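Local coordinates for membrane-bound lytic murein transglycosylase A (Burkholderia pseudomallei, PDB 6QK4), which probably cleaves the beta-1,4 linkage between N-acetylmuramic acid and N-acetylglucosamine in peptidoglycan, leaving a 1,6-anhydro bond on the muramic acid residue, at residues Gln122-Ala134 against Leu144-Val156. Residues are numbered along the deposited sequence; the frame is centred on the assembly and turned at random.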
loop_
_atom_site.group_PDB
_atom_site.type_symbol
_atom_site.label_atom_id
_atom_site.label_comp_id
_atom_site.label_asym_id
_atom_site.label_seq_id
_atom_site.Cartn_x
_atom_site.Cartn_y
_atom_site.Cartn_z
ATOM N N GLN A 122 22.532 -11.153 6.590
ATOM C CA GLN A 122 23.840 -10.491 6.632
ATOM C C GLN A 122 23.839 -8.976 6.419
ATOM O O GLN A 122 24.929 -8.376 6.355
ATOM C CB GLN A 122 24.795 -11.111 5.590
ATOM C CG GLN A 122 25.066 -12.611 5.765
ATOM C CD GLN A 122 25.862 -12.964 7.043
ATOM O OE1 GLN A 122 26.733 -12.191 7.494
ATOM N NE2 GLN A 122 25.530 -14.130 7.644
ATOM N N TYR A 123 22.670 -8.337 6.304
ATOM C CA TYR A 123 22.559 -6.932 5.911
ATOM C C TYR A 123 21.750 -6.197 6.964
ATOM O O TYR A 123 20.572 -6.485 7.120
ATOM C CB TYR A 123 21.872 -6.814 4.546
ATOM C CG TYR A 123 22.553 -7.684 3.531
ATOM C CD1 TYR A 123 23.682 -7.241 2.886
ATOM C CD2 TYR A 123 22.080 -8.959 3.239
ATOM C CE1 TYR A 123 24.317 -8.030 1.954
ATOM C CE2 TYR A 123 22.748 -9.782 2.322
ATOM C CZ TYR A 123 23.833 -9.297 1.681
ATOM O OH TYR A 123 24.473 -10.094 0.742
ATOM N N ALA A 124 22.360 -5.232 7.652
ATOM C CA ALA A 124 21.720 -4.639 8.828
ATOM C C ALA A 124 20.757 -3.513 8.471
ATOM O O ALA A 124 21.027 -2.728 7.560
ATOM C CB ALA A 124 22.772 -4.059 9.775
ATOM N N LEU A 125 19.661 -3.427 9.217
ATOM C CA LEU A 125 18.932 -2.177 9.405
ATOM C C LEU A 125 19.479 -1.494 10.664
ATOM O O LEU A 125 19.788 -2.156 11.654
ATOM C CB LEU A 125 17.421 -2.432 9.542
ATOM C CG LEU A 125 16.792 -3.334 8.473
ATOM C CD1 LEU A 125 15.244 -3.476 8.710
ATOM C CD2 LEU A 125 17.106 -2.787 7.091
ATOM N N TYR A 126 19.562 -0.161 10.648
ATOM C CA TYR A 126 20.191 0.581 11.748
ATOM C C TYR A 126 19.240 1.521 12.467
ATOM O O TYR A 126 18.404 2.174 11.826
ATOM C CB TYR A 126 21.346 1.415 11.221
ATOM C CG TYR A 126 22.433 0.600 10.642
ATOM C CD1 TYR A 126 23.497 0.151 11.447
ATOM C CD2 TYR A 126 22.449 0.295 9.293
ATOM C CE1 TYR A 126 24.521 -0.588 10.912
ATOM C CE2 TYR A 126 23.476 -0.463 8.771
ATOM C CZ TYR A 126 24.492 -0.897 9.590
ATOM O OH TYR A 126 25.492 -1.663 9.027
ATOM N N ARG A 127 19.343 1.570 13.804
ATOM C CA ARG A 127 18.717 2.644 14.567
ATOM C C ARG A 127 19.491 3.945 14.378
ATOM O O ARG A 127 20.622 3.965 13.870
ATOM C CB ARG A 127 18.692 2.345 16.063
ATOM C CG ARG A 127 18.096 1.037 16.437
ATOM C CD ARG A 127 18.206 0.805 17.956
ATOM N NE ARG A 127 18.856 -0.473 18.244
ATOM C CZ ARG A 127 18.227 -1.551 18.721
ATOM N NH1 ARG A 127 16.920 -1.521 18.984
ATOM N NH2 ARG A 127 18.911 -2.668 18.938
ATOM N N TRP A 128 18.887 5.044 14.825
ATOM C CA TRP A 128 19.636 6.292 14.857
ATOM C C TRP A 128 20.893 6.092 15.718
ATOM O O TRP A 128 20.808 5.517 16.812
ATOM C CB TRP A 128 18.760 7.430 15.393
ATOM C CG TRP A 128 19.458 8.761 15.381
ATOM C CD1 TRP A 128 20.174 9.312 16.408
ATOM C CD2 TRP A 128 19.526 9.698 14.295
ATOM N NE1 TRP A 128 20.673 10.531 16.033
ATOM C CE2 TRP A 128 20.297 10.794 14.742
ATOM C CE3 TRP A 128 19.010 9.721 12.997
ATOM C CZ2 TRP A 128 20.556 11.905 13.944
ATOM C CZ3 TRP A 128 19.266 10.824 12.198
ATOM C CH2 TRP A 128 20.049 11.904 12.675
ATOM N N PRO A 129 22.070 6.488 15.241
ATOM C CA PRO A 129 23.310 6.150 15.954
ATOM C C PRO A 129 23.395 6.914 17.267
ATOM O O PRO A 129 23.216 8.137 17.302
ATOM C CB PRO A 129 24.415 6.580 14.983
ATOM C CG PRO A 129 23.763 6.762 13.677
ATOM C CD PRO A 129 22.325 7.171 13.975
ATOM N N ALA A 130 23.646 6.178 18.352
ATOM C CA ALA A 130 23.684 6.797 19.679
ATOM C C ALA A 130 24.759 7.885 19.765
ATOM O O ALA A 130 24.577 8.911 20.441
ATOM C CB ALA A 130 23.908 5.726 20.747
ATOM N N GLY A 131 25.880 7.688 19.080
ATOM C CA GLY A 131 26.899 8.718 19.028
ATOM C C GLY A 131 26.542 9.809 18.037
ATOM O O GLY A 131 27.298 10.079 17.092
ATOM N N TYR A 132 25.387 10.442 18.239
ATOM C CA TYR A 132 24.964 11.478 17.313
ATOM C C TYR A 132 23.723 12.166 17.859
ATOM O O TYR A 132 22.945 11.571 18.613
ATOM C CB TYR A 132 24.695 10.901 15.925
ATOM C CG TYR A 132 25.088 11.828 14.812
ATOM C CD1 TYR A 132 24.226 12.833 14.399
ATOM C CD2 TYR A 132 26.324 11.706 14.171
ATOM C CE1 TYR A 132 24.568 13.696 13.361
ATOM C CE2 TYR A 132 26.685 12.573 13.125
ATOM C CZ TYR A 132 25.798 13.573 12.724
ATOM O OH TYR A 132 26.118 14.446 11.693
ATOM N N ARG A 133 23.556 13.424 17.467
ATOM C CA ARG A 133 22.515 14.290 18.000
ATOM C C ARG A 133 21.348 14.345 17.023
ATOM O O ARG A 133 21.544 14.615 15.828
ATOM C CB ARG A 133 23.063 15.696 18.243
ATOM C CG ARG A 133 22.117 16.628 18.968
ATOM C CD ARG A 133 22.896 17.754 19.667
ATOM N NE ARG A 133 23.547 18.678 18.733
ATOM C CZ ARG A 133 24.855 18.705 18.509
ATOM N NH1 ARG A 133 25.644 17.863 19.158
ATOM N NH2 ARG A 133 25.381 19.573 17.651
ATOM N N ALA A 134 20.143 14.100 17.543
ATOM C CA ALA A 134 18.904 14.209 16.780
ATOM C C ALA A 134 18.970 15.352 15.776
ATOM O O ALA A 134 19.208 16.514 16.142
ATOM C CB ALA A 134 17.730 14.423 17.734
ATOM N N LEU A 144 28.943 7.332 5.563
ATOM C CA LEU A 144 28.311 6.891 6.794
ATOM C C LEU A 144 28.614 5.418 7.065
ATOM O O LEU A 144 29.008 5.045 8.184
ATOM C CB LEU A 144 26.799 7.133 6.683
ATOM C CG LEU A 144 25.951 6.993 7.911
ATOM C CD1 LEU A 144 26.422 7.943 8.962
ATOM C CD2 LEU A 144 24.535 7.337 7.457
ATOM N N MET A 145 28.447 4.566 6.041
ATOM C CA MET A 145 28.712 3.143 6.201
ATOM C C MET A 145 30.185 2.845 6.436
ATOM O O MET A 145 30.493 1.785 6.983
ATOM C CB MET A 145 28.222 2.342 4.987
ATOM C CG MET A 145 26.669 2.345 4.767
ATOM S SD MET A 145 25.925 1.229 5.952
ATOM C CE MET A 145 26.900 -0.259 5.710
ATOM N N ARG A 146 31.100 3.755 6.052
ATOM C CA ARG A 146 32.520 3.497 6.167
ATOM C C ARG A 146 33.148 4.136 7.387
ATOM O O ARG A 146 34.247 3.732 7.784
ATOM C CB ARG A 146 33.243 3.989 4.899
ATOM C CG ARG A 146 32.862 3.159 3.663
ATOM C CD ARG A 146 33.430 3.632 2.342
ATOM N NE ARG A 146 33.408 2.578 1.322
ATOM C CZ ARG A 146 32.306 2.233 0.634
ATOM N NH1 ARG A 146 31.138 2.886 0.808
ATOM N NH2 ARG A 146 32.403 1.261 -0.273
ATOM N N SER A 147 32.494 5.127 7.973
ATOM C CA SER A 147 33.068 5.852 9.121
ATOM C C SER A 147 33.199 4.994 10.390
ATOM O O SER A 147 34.027 5.310 11.259
ATOM C CB SER A 147 32.206 7.091 9.416
ATOM O OG SER A 147 30.944 6.706 9.940
ATOM N N GLY A 148 32.409 3.924 10.529
ATOM C CA GLY A 148 32.261 3.212 11.783
ATOM C C GLY A 148 31.166 3.740 12.708
ATOM O O GLY A 148 30.820 3.070 13.700
ATOM N N ALA A 149 30.629 4.923 12.421
ATOM C CA ALA A 149 29.572 5.511 13.223
ATOM C C ALA A 149 28.340 4.616 13.335
ATOM O O ALA A 149 27.584 4.755 14.306
ATOM C CB ALA A 149 29.199 6.868 12.630
ATOM N N LEU A 150 28.112 3.694 12.395
ATOM C CA LEU A 150 26.911 2.849 12.512
ATOM C C LEU A 150 27.132 1.562 13.301
ATOM O O LEU A 150 26.154 0.974 13.792
ATOM C CB LEU A 150 26.374 2.500 11.123
ATOM C CG LEU A 150 25.975 3.700 10.257
ATOM C CD1 LEU A 150 25.371 3.230 8.929
ATOM C CD2 LEU A 150 25.067 4.721 10.959
ATOM N N SER A 151 28.383 1.135 13.473
ATOM C CA SER A 151 28.677 -0.119 14.159
ATOM C C SER A 151 28.066 -0.147 15.554
ATOM O O SER A 151 28.115 0.845 16.287
ATOM C CB SER A 151 30.189 -0.310 14.268
ATOM O OG SER A 151 30.781 -0.229 12.990
ATOM N N GLY A 152 27.477 -1.294 15.919
ATOM C CA GLY A 152 26.788 -1.437 17.179
ATOM C C GLY A 152 25.412 -0.817 17.234
ATOM O O GLY A 152 24.744 -0.944 18.261
ATOM N N ASN A 153 24.960 -0.129 16.177
ATOM C CA ASN A 153 23.627 0.451 16.165
ATOM C C ASN A 153 22.658 -0.375 15.327
ATOM O O ASN A 153 21.637 0.149 14.867
ATOM C CB ASN A 153 23.691 1.893 15.663
ATOM C CG ASN A 153 24.411 2.823 16.646
ATOM O OD1 ASN A 153 23.873 3.169 17.703
ATOM N ND2 ASN A 153 25.627 3.213 16.300
ATOM N N GLU A 154 22.993 -1.642 15.083
ATOM C CA GLU A 154 22.157 -2.503 14.256
ATOM C C GLU A 154 20.860 -2.826 14.999
ATOM O O GLU A 154 20.864 -3.085 16.209
ATOM C CB GLU A 154 22.935 -3.778 13.890
ATOM C CG GLU A 154 24.214 -3.556 13.081
ATOM C CD GLU A 154 25.430 -3.285 13.962
ATOM O OE1 GLU A 154 25.244 -3.260 15.193
ATOM O OE2 GLU A 154 26.539 -3.068 13.417
ATOM N N LEU A 155 19.728 -2.761 14.293
ATOM C CA LEU A 155 18.431 -3.073 14.867
ATOM C C LEU A 155 18.061 -4.541 14.612
ATOM O O LEU A 155 17.562 -5.214 15.531
ATOM C CB LEU A 155 17.381 -2.108 14.293
ATOM C CG LEU A 155 15.924 -2.287 14.678
ATOM C CD1 LEU A 155 15.761 -2.200 16.216
ATOM C CD2 LEU A 155 14.974 -1.293 13.931
ATOM N N VAL A 156 18.393 -5.046 13.435
ATOM C CA VAL A 156 18.047 -6.396 13.007
ATOM C C VAL A 156 18.807 -6.656 11.708
ATOM O O VAL A 156 19.276 -5.710 11.043
ATOM C CB VAL A 156 16.507 -6.498 12.831
ATOM C CG1 VAL A 156 16.026 -5.595 11.681
ATOM C CG2 VAL A 156 16.060 -7.910 12.596
HETATM O O HOH W 1 27.043 -2.551 10.892
#
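Tyr126 and Glu154 form a non-hydrogen-bonded pair where strand 123-126 meets strand 154-158 antiparallel, within the MltA specific insert domain, an example of a short strand edge whose contacts extend into the turns preceding its partner. Backbone bonds run along the join. Leu155 N donates to Leu125 O at 2.7 Å, almost straight at 175°, and Arg127 N reaches Asn153 O at 2.9 Å, continuing the ladder beyond the strand. A type I turn from Gly148 to Ser151 overlaps a type II turn from Leu150 to Asn153, and together they carry the chain from helix 141-147 into strand 154-158.

Apolar contacts centre on the Tyr126 ring. With CG anti to the carbonyl carbon (chi1 -63°), the ring swings over to segment 144-156 and comes nearer to it than CB does. Leu150 CD1 sits over the middle of one face, 4.0 Å from the ring centroid in a CH-pi contact, while the methyl of Ala124 covers the rim of the opposite face. Met145 SD adds an oblique Met-aromatic contact. The other branch of Leu150, CD2, packs 3.6 Å from Pro129 CG, and Phe241 of strand 240-244 touches both residues. Leu125 and Val156 lie side by side and point the same way, Leu125 CD1 meeting Val156 CG1 at 3.7 Å; Leu125 also touches helix 161-170, and Val156 touches Met183.

Polar side chains add further links. Leu155 crosses the charged Arg127 side chain on one face of the guanidinium, its CD1 at the NH1 end. A water bridges the Tyr126 hydroxyl and the Glu154 carboxylate, lying in the ring plane and donating to OE2 at 2.6 Å. Past the strand, in the 127-130 loop, the Asn153 amide lies against Pro129, and Ala130 N donates to Asn153 OD1 at 3.1 Å, approaching from above the carbonyl plane.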